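Local coordinates for protein type VI secretion system component (Escherichia coli O6, PDB 2P5Z) that forms part of the type VI secretion apparatus and resembles the phage T4 tail proteins gp27 and gp5, probably acting as the trimeric hub and spike of the injection machinery, at residues Lys54-Pro58 with Glu59-Met63; Gln127-Val131 with Pro132-Glu136; Tyr167-Asp170 with Asp171-Val175. One frame throughout, in Å; residues are numbered along the deposited sequence.

Interaction 1 of 3, residues Lys54-Pro58 with Glu59-Met63; sequences KAIAP and ESVLM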
ATOM      1  N   LYS A  54      36.573  17.427  -0.874  1.00 47.44           N
ATOM      2  CA  LYS A  54      35.436  17.730  -1.733  1.00 49.03           C
ATOM      3  C   LYS A  54      35.144  16.632  -2.762  1.00 49.56           C
ATOM      4  O   LYS A  54      34.404  16.872  -3.714  1.00 50.96           O
ATOM      5  CB  LYS A  54      35.648  19.070  -2.444  1.00 45.76           C
ATOM      6  CG  LYS A  54      36.085  20.172  -1.509  1.00 50.55           C
ATOM      7  CD  LYS A  54      35.576  21.530  -1.956  1.00 55.97           C
ATOM      8  CE  LYS A  54      36.274  22.015  -3.218  1.00 57.54           C
ATOM      9  NZ  LYS A  54      35.545  23.192  -3.772  1.00 59.24           N
ATOM     10  N   ALA A  55      35.713  15.441  -2.562  1.00 48.34           N
ATOM     11  CA  ALA A  55      35.521  14.310  -3.476  1.00 44.10           C
ATOM     12  C   ALA A  55      35.668  12.959  -2.785  1.00 44.40           C
ATOM     13  O   ALA A  55      36.361  12.087  -3.291  1.00 46.23           O
ATOM     14  CB  ALA A  55      36.495  14.401  -4.651  1.00 40.55           C
ATOM     15  N   ILE A  56      35.037  12.785  -1.623  1.00 46.88           N
ATOM     16  CA  ILE A  56      34.964  11.466  -0.999  1.00 45.96           C
ATOM     17  C   ILE A  56      34.198  10.548  -1.948  1.00 50.38           C
ATOM     18  O   ILE A  56      33.083  10.879  -2.377  1.00 51.26           O
ATOM     19  CB  ILE A  56      34.245  11.502   0.352  1.00 45.74           C
ATOM     20  CG1 ILE A  56      34.885  12.541   1.279  1.00 44.98           C
ATOM     21  CG2 ILE A  56      34.259  10.125   1.001  1.00 41.46           C
ATOM     22  CD1 ILE A  56      34.362  12.479   2.706  1.00 42.65           C
ATOM     23  N   ALA A  57      34.834   9.434  -2.308  1.00 52.55           N
ATOM     24  CA  ALA A  57      34.298   8.458  -3.258  1.00 53.26           C
ATOM     25  C   ALA A  57      33.460   7.380  -2.540  1.00 51.84           C
ATOM     26  O   ALA A  57      33.883   6.858  -1.513  1.00 49.92           O
ATOM     27  CB  ALA A  57      35.451   7.817  -4.028  1.00 52.08           C
ATOM     28  N   PRO A  58      32.276   7.036  -3.086  1.00 52.65           N
ATOM     29  CA  PRO A  58      31.395   6.051  -2.435  1.00 52.38           C
ATOM     30  C   PRO A  58      32.093   4.746  -2.044  1.00 53.45           C
ATOM     31  O   PRO A  58      31.836   4.214  -0.957  1.00 51.47           O
ATOM     32  CB  PRO A  58      30.291   5.809  -3.478  1.00 49.70           C
ATOM     33  CG  PRO A  58      30.770   6.444  -4.732  1.00 49.92           C
ATOM     34  CD  PRO A  58      31.678   7.562  -4.322  1.00 50.04           C
ATOM     35  N   GLU A  59      33.014   4.289  -2.890  1.00 53.49           N
ATOM     36  CA  GLU A  59      33.783   3.060  -2.634  1.00 56.84           C
ATOM     37  C   GLU A  59      34.638   3.104  -1.361  1.00 54.79           C
ATOM     38  O   GLU A  59      34.902   2.064  -0.757  1.00 51.79           O
ATOM     39  CB  GLU A  59      34.633   2.654  -3.850  1.00 59.80           C
ATOM     40  CG  GLU A  59      35.181   3.818  -4.678  1.00 68.63           C
ATOM     41  CD  GLU A  59      34.219   4.258  -5.772  1.00 73.34           C
ATOM     42  OE1 GLU A  59      33.777   5.427  -5.756  1.00 72.38           O
ATOM     43  OE2 GLU A  59      33.878   3.418  -6.633  1.00 77.52           O
ATOM     44  N   SER A  60      35.019   4.305  -0.925  1.00 54.65           N
ATOM     45  CA  SER A  60      35.772   4.472   0.329  1.00 52.39           C
ATOM     46  C   SER A  60      34.891   4.317   1.556  1.00 50.24           C
ATOM     47  O   SER A  60      35.386   4.291   2.677  1.00 48.32           O
ATOM     48  CB  SER A  60      36.420   5.857   0.399  1.00 49.19           C
ATOM     49  OG  SER A  60      36.870   6.266  -0.873  1.00 53.29           O
ATOM     50  N   VAL A  61      33.582   4.239   1.353  1.00 49.48           N
ATOM     51  CA  VAL A  61      32.661   4.426   2.458  1.00 48.47           C
ATOM     52  C   VAL A  61      31.620   3.303   2.549  1.00 46.11           C
ATOM     53  O   VAL A  61      31.393   2.768   3.636  1.00 44.69           O
ATOM     54  CB  VAL A  61      32.084   5.889   2.419  1.00 49.68           C
ATOM     55  CG1 VAL A  61      30.666   5.979   2.835  1.00 50.81           C
ATOM     56  CG2 VAL A  61      32.912   6.792   3.294  1.00 52.88           C
ATOM     57  N   LEU A  62      31.027   2.926   1.413  1.00 41.15           N
ATOM     58  CA  LEU A  62      29.995   1.873   1.366  1.00 40.44           C
ATOM     59  C   LEU A  62      30.522   0.528   1.803  1.00 42.01           C
ATOM     60  O   LEU A  62      31.600   0.124   1.395  1.00 49.75           O
ATOM     61  CB  LEU A  62      29.419   1.731  -0.038  1.00 38.39           C
ATOM     62  CG  LEU A  62      28.544   2.895  -0.499  1.00 38.09           C
ATOM     63  CD1 LEU A  62      28.182   2.729  -1.988  1.00 35.52           C
ATOM     64  CD2 LEU A  62      27.309   3.024   0.416  1.00 30.12           C
ATOM     65  N   MET A  63      29.754  -0.131   2.663  1.00 40.10           N
ATOM     66  CA  MET A  63      30.094  -1.412   3.280  1.00 39.31           C
ATOM     67  C   MET A  63      31.223  -1.375   4.333  1.00 41.53           C
ATOM     68  O   MET A  63      31.443  -2.363   5.031  1.00 44.83           O
ATOM     69  CB  MET A  63      30.217  -2.551   2.238  1.00 41.66           C
ATOM     70  CG  MET A  63      28.857  -2.893   1.530  1.00 44.06           C
ATOM     71  SD  MET A  63      27.604  -3.566   2.687  1.00 43.81           S
ATOM     72  CE  MET A  63      28.337  -5.155   3.041  1.00 51.95           C
TER

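Interaction 2 of 3, residues Gln127-Val131 with Pro132-Glu136; sequences QNQTV and PQIVE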
ATOM      1  N   GLN A 127      14.565 -28.176   8.172  1.00 57.36           N
ATOM      2  CA  GLN A 127      14.110 -29.515   8.512  1.00 57.90           C
ATOM      3  C   GLN A 127      14.435 -29.805   9.977  1.00 52.93           C
ATOM      4  O   GLN A 127      15.598 -29.766  10.349  1.00 55.06           O
ATOM      5  CB  GLN A 127      14.814 -30.500   7.557  1.00 63.12           C
ATOM      6  CG  GLN A 127      14.210 -31.888   7.452  1.00 70.63           C
ATOM      7  CD  GLN A 127      12.892 -31.909   6.694  1.00 76.32           C
ATOM      8  OE1 GLN A 127      12.733 -31.237   5.664  1.00 75.51           O
ATOM      9  NE2 GLN A 127      11.938 -32.699   7.197  1.00 78.25           N
ATOM     10  N   ASN A 128      13.419 -30.064  10.799  1.00 50.41           N
ATOM     11  CA  ASN A 128      13.596 -30.434  12.233  1.00 57.88           C
ATOM     12  C   ASN A 128      14.338 -29.416  13.087  1.00 59.22           C
ATOM     13  O   ASN A 128      15.298 -29.749  13.784  1.00 61.34           O
ATOM     14  CB  ASN A 128      14.230 -31.832  12.427  1.00 60.33           C
ATOM     15  CG  ASN A 128      13.546 -32.898  11.610  1.00 62.29           C
ATOM     16  OD1 ASN A 128      14.167 -33.503  10.725  1.00 62.41           O
ATOM     17  ND2 ASN A 128      12.248 -33.112  11.866  1.00 59.79           N
ATOM     18  N   GLN A 129      13.923 -28.159  13.009  1.00 60.89           N
ATOM     19  CA  GLN A 129      14.550 -27.138  13.827  1.00 52.79           C
ATOM     20  C   GLN A 129      13.534 -26.421  14.669  1.00 50.04           C
ATOM     21  O   GLN A 129      12.334 -26.485  14.404  1.00 51.68           O
ATOM     22  CB  GLN A 129      15.301 -26.146  12.967  1.00 53.46           C
ATOM     23  CG  GLN A 129      16.003 -26.717  11.759  1.00 56.59           C
ATOM     24  CD  GLN A 129      17.389 -27.216  12.076  1.00 60.83           C
ATOM     25  OE1 GLN A 129      18.372 -26.562  11.754  1.00 59.92           O
ATOM     26  NE2 GLN A 129      17.479 -28.373  12.722  1.00 61.68           N
ATOM     27  N   THR A 130      14.021 -25.763  15.711  1.00 51.90           N
ATOM     28  CA  THR A 130      13.230 -24.769  16.434  1.00 53.40           C
ATOM     29  C   THR A 130      13.382 -23.450  15.689  1.00 51.68           C
ATOM     30  O   THR A 130      14.332 -23.288  14.889  1.00 47.10           O
ATOM     31  CB  THR A 130      13.792 -24.557  17.814  1.00 54.55           C
ATOM     32  OG1 THR A 130      15.094 -23.964  17.686  1.00 55.47           O
ATOM     33  CG2 THR A 130      13.914 -25.885  18.527  1.00 57.42           C
ATOM     34  N   VAL A 131      12.457 -22.521  15.932  1.00 49.85           N
ATOM     35  CA  VAL A 131      12.617 -21.146  15.425  1.00 47.56           C
ATOM     36  C   VAL A 131      14.016 -20.535  15.728  1.00 45.13           C
ATOM     37  O   VAL A 131      14.680 -20.068  14.787  1.00 46.57           O
ATOM     38  CB  VAL A 131      11.447 -20.192  15.836  1.00 49.33           C
ATOM     39  CG1 VAL A 131      11.793 -18.726  15.505  1.00 50.80           C
ATOM     40  CG2 VAL A 131      10.146 -20.602  15.165  1.00 46.98           C
ATOM     41  N   PRO A 132      14.483 -20.569  17.010  1.00 40.82           N
ATOM     42  CA  PRO A 132      15.849 -20.076  17.261  1.00 41.79           C
ATOM     43  C   PRO A 132      16.961 -20.727  16.451  1.00 46.61           C
ATOM     44  O   PRO A 132      17.863 -20.027  15.976  1.00 51.05           O
ATOM     45  CB  PRO A 132      16.060 -20.346  18.750  1.00 35.61           C
ATOM     46  CG  PRO A 132      14.692 -20.337  19.318  1.00 37.83           C
ATOM     47  CD  PRO A 132      13.809 -20.924  18.278  1.00 39.59           C
ATOM     48  N   GLN A 133      16.894 -22.041  16.275  1.00 52.56           N
ATOM     49  CA  GLN A 133      17.924 -22.735  15.507  1.00 53.06           C
ATOM     50  C   GLN A 133      17.929 -22.284  14.042  1.00 51.40           C
ATOM     51  O   GLN A 133      19.006 -22.019  13.473  1.00 50.72           O
ATOM     52  CB  GLN A 133      17.763 -24.247  15.624  1.00 58.05           C
ATOM     53  CG  GLN A 133      18.240 -24.808  16.947  1.00 60.32           C
ATOM     54  CD  GLN A 133      17.852 -26.267  17.138  1.00 63.27           C
ATOM     55  OE1 GLN A 133      16.725 -26.682  16.830  1.00 63.24           O
ATOM     56  NE2 GLN A 133      18.787 -27.053  17.652  1.00 60.84           N
ATOM     57  N   ILE A 134      16.735 -22.166  13.451  1.00 46.18           N
ATOM     58  CA  ILE A 134      16.607 -21.592  12.103  1.00 43.87           C
ATOM     59  C   ILE A 134      17.217 -20.187  12.045  1.00 44.83           C
ATOM     60  O   ILE A 134      18.027 -19.893  11.145  1.00 41.22           O
ATOM     61  CB  ILE A 134      15.136 -21.582  11.600  1.00 44.45           C
ATOM     62  CG1 ILE A 134      14.589 -23.010  11.544  1.00 42.50           C
ATOM     63  CG2 ILE A 134      15.037 -20.981  10.198  1.00 43.10           C
ATOM     64  CD1 ILE A 134      13.088 -23.132  11.299  1.00 42.28           C
ATOM     65  N   VAL A 135      16.865 -19.345  13.029  1.00 42.42           N
ATOM     66  CA  VAL A 135      17.371 -17.973  13.068  1.00 39.92           C
ATOM     67  C   VAL A 135      18.903 -17.961  13.202  1.00 39.83           C
ATOM     68  O   VAL A 135      19.613 -17.335  12.390  1.00 40.43           O
ATOM     69  CB  VAL A 135      16.658 -17.122  14.154  1.00 42.04           C
ATOM     70  CG1 VAL A 135      17.356 -15.786  14.330  1.00 42.68           C
ATOM     71  CG2 VAL A 135      15.206 -16.893  13.766  1.00 38.89           C
ATOM     72  N   GLU A 136      19.416 -18.716  14.165  1.00 39.39           N
ATOM     73  CA  GLU A 136      20.861 -18.895  14.272  1.00 42.95           C
ATOM     74  C   GLU A 136      21.545 -19.414  12.983  1.00 43.93           C
ATOM     75  O   GLU A 136      22.625 -18.932  12.608  1.00 45.86           O
ATOM     76  CB  GLU A 136      21.220 -19.767  15.466  1.00 43.53           C
ATOM     77  CG  GLU A 136      22.707 -19.825  15.655  1.00 51.23           C
ATOM     78  CD  GLU A 136      23.131 -20.315  17.005  1.00 56.16           C
ATOM     79  OE1 GLU A 136      22.273 -20.360  17.916  1.00 58.73           O
ATOM     80  OE2 GLU A 136      24.340 -20.634  17.146  1.00 55.71           O
TER

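Interaction 3 of 3, residues Tyr167-Asp170 with Asp171-Val175; sequences YGED and DLTFV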
ATOM      1  N   TYR A 167       9.830 -18.873   1.393  1.00 51.15           N
ATOM      2  CA  TYR A 167       9.575 -18.693  -0.034  1.00 46.97           C
ATOM      3  C   TYR A 167       9.230 -17.227  -0.331  1.00 45.30           C
ATOM      4  O   TYR A 167       8.317 -16.663   0.280  1.00 43.98           O
ATOM      5  CB  TYR A 167       8.464 -19.645  -0.506  1.00 46.85           C
ATOM      6  CG  TYR A 167       8.181 -19.602  -1.999  1.00 48.00           C
ATOM      7  CD1 TYR A 167       7.188 -18.767  -2.536  1.00 48.03           C
ATOM      8  CD2 TYR A 167       8.913 -20.377  -2.874  1.00 45.89           C
ATOM      9  CE1 TYR A 167       6.938 -18.723  -3.898  1.00 47.72           C
ATOM     10  CE2 TYR A 167       8.678 -20.336  -4.240  1.00 48.26           C
ATOM     11  CZ  TYR A 167       7.686 -19.520  -4.747  1.00 49.05           C
ATOM     12  OH  TYR A 167       7.467 -19.510  -6.112  1.00 51.48           O
ATOM     13  N   GLY A 168       9.953 -16.635  -1.282  1.00 45.69           N
ATOM     14  CA  GLY A 168       9.761 -15.229  -1.686  1.00 49.94           C
ATOM     15  C   GLY A 168       9.875 -14.223  -0.544  1.00 51.06           C
ATOM     16  O   GLY A 168       9.041 -13.342  -0.405  1.00 54.35           O
ATOM     17  N   GLU A 169      10.887 -14.397   0.296  1.00 46.44           N
ATOM     18  CA  GLU A 169      11.072 -13.600   1.492  1.00 46.60           C
ATOM     19  C   GLU A 169      12.570 -13.376   1.637  1.00 46.60           C
ATOM     20  O   GLU A 169      13.358 -14.318   1.519  1.00 50.25           O
ATOM     21  CB  GLU A 169      10.573 -14.345   2.735  1.00 47.56           C
ATOM     22  CG  GLU A 169       9.071 -14.294   3.022  1.00 48.39           C
ATOM     23  CD  GLU A 169       8.689 -15.118   4.270  1.00 48.90           C
ATOM     24  OE1 GLU A 169       9.090 -16.297   4.373  1.00 53.35           O
ATOM     25  OE2 GLU A 169       7.985 -14.603   5.160  1.00 48.97           O
ATOM     26  N   ASP A 170      12.980 -12.139   1.881  1.00 42.01           N
ATOM     27  CA  ASP A 170      14.380 -11.881   2.170  1.00 41.82           C
ATOM     28  C   ASP A 170      14.660 -12.432   3.565  1.00 41.35           C
ATOM     29  O   ASP A 170      13.722 -12.681   4.344  1.00 43.43           O
ATOM     30  CB  ASP A 170      14.693 -10.381   2.087  1.00 47.27           C
ATOM     31  CG  ASP A 170      13.833  -9.552   3.036  1.00 50.87           C
ATOM     32  OD1 ASP A 170      14.256  -9.307   4.182  1.00 53.10           O
ATOM     33  OD2 ASP A 170      12.700  -9.193   2.663  1.00 55.68           O
ATOM     34  N   ASP A 171      15.933 -12.628   3.887  1.00 41.97           N
ATOM     35  CA  ASP A 171      16.279 -13.224   5.170  1.00 44.25           C
ATOM     36  C   ASP A 171      15.745 -12.436   6.358  1.00 44.64           C
ATOM     37  O   ASP A 171      15.281 -13.049   7.312  1.00 50.03           O
ATOM     38  CB  ASP A 171      17.790 -13.431   5.304  1.00 48.79           C
ATOM     39  CG  ASP A 171      18.323 -14.538   4.405  1.00 50.84           C
ATOM     40  OD1 ASP A 171      17.530 -15.394   3.970  1.00 54.18           O
ATOM     41  OD2 ASP A 171      19.549 -14.551   4.141  1.00 48.44           O
ATOM     42  N   LEU A 172      15.763 -11.097   6.285  1.00 42.71           N
ATOM     43  CA  LEU A 172      15.275 -10.266   7.397  1.00 37.03           C
ATOM     44  C   LEU A 172      13.786 -10.444   7.633  1.00 33.49           C
ATOM     45  O   LEU A 172      13.363 -10.641   8.767  1.00 32.71           O
ATOM     46  CB  LEU A 172      15.610  -8.770   7.213  1.00 39.93           C
ATOM     47  CG  LEU A 172      15.286  -7.851   8.416  1.00 38.79           C
ATOM     48  CD1 LEU A 172      15.864  -8.401   9.727  1.00 34.28           C
ATOM     49  CD2 LEU A 172      15.738  -6.420   8.199  1.00 36.78           C
ATOM     50  N   THR A 173      13.000 -10.397   6.563  1.00 33.32           N
ATOM     51  CA  THR A 173      11.567 -10.565   6.679  1.00 34.38           C
ATOM     52  C   THR A 173      11.247 -11.942   7.252  1.00 38.51           C
ATOM     53  O   THR A 173      10.451 -12.051   8.208  1.00 35.03           O
ATOM     54  CB  THR A 173      10.889 -10.389   5.333  1.00 38.49           C
ATOM     55  OG1 THR A 173      11.271  -9.127   4.785  1.00 38.65           O
ATOM     56  CG2 THR A 173       9.358 -10.456   5.465  1.00 33.19           C
ATOM     57  N   PHE A 174      11.922 -12.968   6.714  1.00 36.57           N
ATOM     58  CA  PHE A 174      11.709 -14.356   7.136  1.00 38.13           C
ATOM     59  C   PHE A 174      11.971 -14.555   8.621  1.00 40.18           C
ATOM     60  O   PHE A 174      11.108 -15.078   9.359  1.00 37.07           O
ATOM     61  CB  PHE A 174      12.603 -15.302   6.324  1.00 44.49           C
ATOM     62  CG  PHE A 174      12.439 -16.754   6.687  1.00 45.08           C
ATOM     63  CD1 PHE A 174      11.179 -17.362   6.656  1.00 44.46           C
ATOM     64  CD2 PHE A 174      13.537 -17.513   7.057  1.00 43.79           C
ATOM     65  CE1 PHE A 174      11.021 -18.681   7.005  1.00 43.68           C
ATOM     66  CE2 PHE A 174      13.388 -18.851   7.394  1.00 44.77           C
ATOM     67  CZ  PHE A 174      12.133 -19.434   7.370  1.00 44.90           C
ATOM     68  N   VAL A 175      13.152 -14.111   9.048  1.00 37.55           N
ATOM     69  CA  VAL A 175      13.568 -14.219  10.439  1.00 42.49           C
ATOM     70  C   VAL A 175      12.620 -13.473  11.374  1.00 44.18           C
ATOM     71  O   VAL A 175      12.179 -14.029  12.389  1.00 45.97           O
ATOM     72  CB  VAL A 175      15.030 -13.748  10.613  1.00 47.22           C
ATOM     73  CG1 VAL A 175      15.335 -13.418  12.059  1.00 51.00           C
ATOM     74  CG2 VAL A 175      16.001 -14.833  10.096  1.00 47.01           C
TER

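Interaction 1 of 3, residues Lys54-Pro58 with Glu59-Met63
With chi1 at -37°, S60 holds OG beside its own backbone N and anti to its carbonyl carbon, and hydroxyl and amide of this one residue reach back to A57 O together. S60 N lies 2.9 Å from A57 O and S60 OG 3.1 Å from it, both from the same face of the carbonyl plane. A chi1 of -70° likewise keeps CG of L62 beside its backbone N, which brings L62 CD1 to 4.0 Å from P58 CB, at that corner of the ring. The backbone between is a tight turn in which P58 O takes two amides. V61 N comes from above the carbonyl plane at 2.9 Å from P58 O; L62 N donates almost straight to P58 O, 2.8 Å away with an N-H...O angle of 178°. E59 bends at chi2 and runs alongside P58, its OE1 3.3 Å from P58 CG. The consecutive A57-S60 and P58-V61 bonds are those of overlapping beta turns, closed by the longer reach to L62. The turn lies in the loop joining strands 44-51 and 65-70. V61 packs on I91 and F94 of strand 85-99, and P58 and L62 share F94; on the subunit boundary the same two residues meet Y237 of the second subunit. I56, just before the turn, packs on F49 of strand 44-51.

Interaction 2 of 3, residues Gln127-Val131 with Pro132-Glu136
T130 and Q133 exchange backbone-to-side-chain bonds in both directions, the capping box that starts helix 131-140. Q133 N donates to T130 OG1 at 3.0 Å, while T130 N returns a nearly straight bond to Q133 OE1 (3.1 Å, N-H...O 168°), lying in the carbonyl plane of the amide on a lone pair. At chi1 66° the threonine holds OG1 between its own N and carbonyl carbon, where it can accept from Q133 N; a further T130 OG1 to Q133 OE1 link is weak. This polar half is the side open to solvent, where Q133 is exposed and its chain runs extended across T130. Nearby, Q129 folds its amide back so that NE2 donates to N128 O at 2.8 Å. The packed side is apolar: V131, I134 and V135 are buried against the neighbouring helix. Q129 CB sits at its margin, 3.5 Å from I134 CG1, the two side chains crossing obliquely. Backbone bonds from I134 N to T130 O and from V135 N to V131 O bind the first turn. V131 and I134 face L178, and V135 faces L179, all on helix 171-182. On another flank P132 and V135 pack on F152 of strand 150-153, while backbone hydrogen bonds pair N128 with E162 and Q129 with R161, joining the lead-in to strand 161-166.

Interaction 3 of 3, residues Tyr167-Asp170 with Asp171-Val175
The F174 ring and the carboxylate of E169 meet with their planes 66° apart, the two side chains crossing at about a right angle. E169 OE1 comes obliquely to the ring, 3.3 Å from F174 CD1. The ring also packs on V164 and Q166 of strand 161-166. The other carboxylate oxygen, E169 OE2, is engaged in a salt bridge with R177 of helix 171-182. A second flat group, the carboxylate of D170, stands across T173 at about a right angle and uses both oxygens on that one residue. T173 N approaches D170 OD1 from above the carboxylate plane, 49° out of it, at 2.9 Å. T173 OG1 donates to D170 OD2 on the syn side, tilted from the plane, at 2.6 Å. A chi1 of 58° puts the carboxylate of D170 between its backbone N and carbonyl carbon, bringing it over the helix start as the N-cap of helix 171-182. The backbone carbonyl of D170 serves the same turn, F174 N donating to D170 O at 3.0 Å. D171 follows with its side chain turned off the cap: OD2 is bonded to H143 NE2 and OD1 to Q166 NE2, tying the helix start to H143 and to Q166 at the end of strand 161-166. With an amide and a hydroxyl both donating to its carboxylate, and the positive end of the helix dipole beneath it, D170 is probably stabilised as an anion. Gripped by two bonds from one threonine, that carboxylate should have little freedom to rotate, while E169 probably keeps its own negative charge through R177.

Along the chain the three contacts come in series, all in the part of the chain related to phage tail baseplate hub proteins. Interactions 2 and 3 are the N-terminal caps of helices 131-140 and 171-182, with centres about 14 Å apart. Their first turns touch directly: V135 CG1 lies 3.9 Å from V175 CG1, and I134 CG2 lies 3.9 Å from F174 CE2, so the two helices pack together from their starts. Interaction 1 stands apart, its centre about 38 Å from that of interaction 2 and about 30 Å from that of interaction 3. It shapes a strand-connecting loop that meets the second subunit, whereas no other chain of the three-chain assembly touches interaction 2.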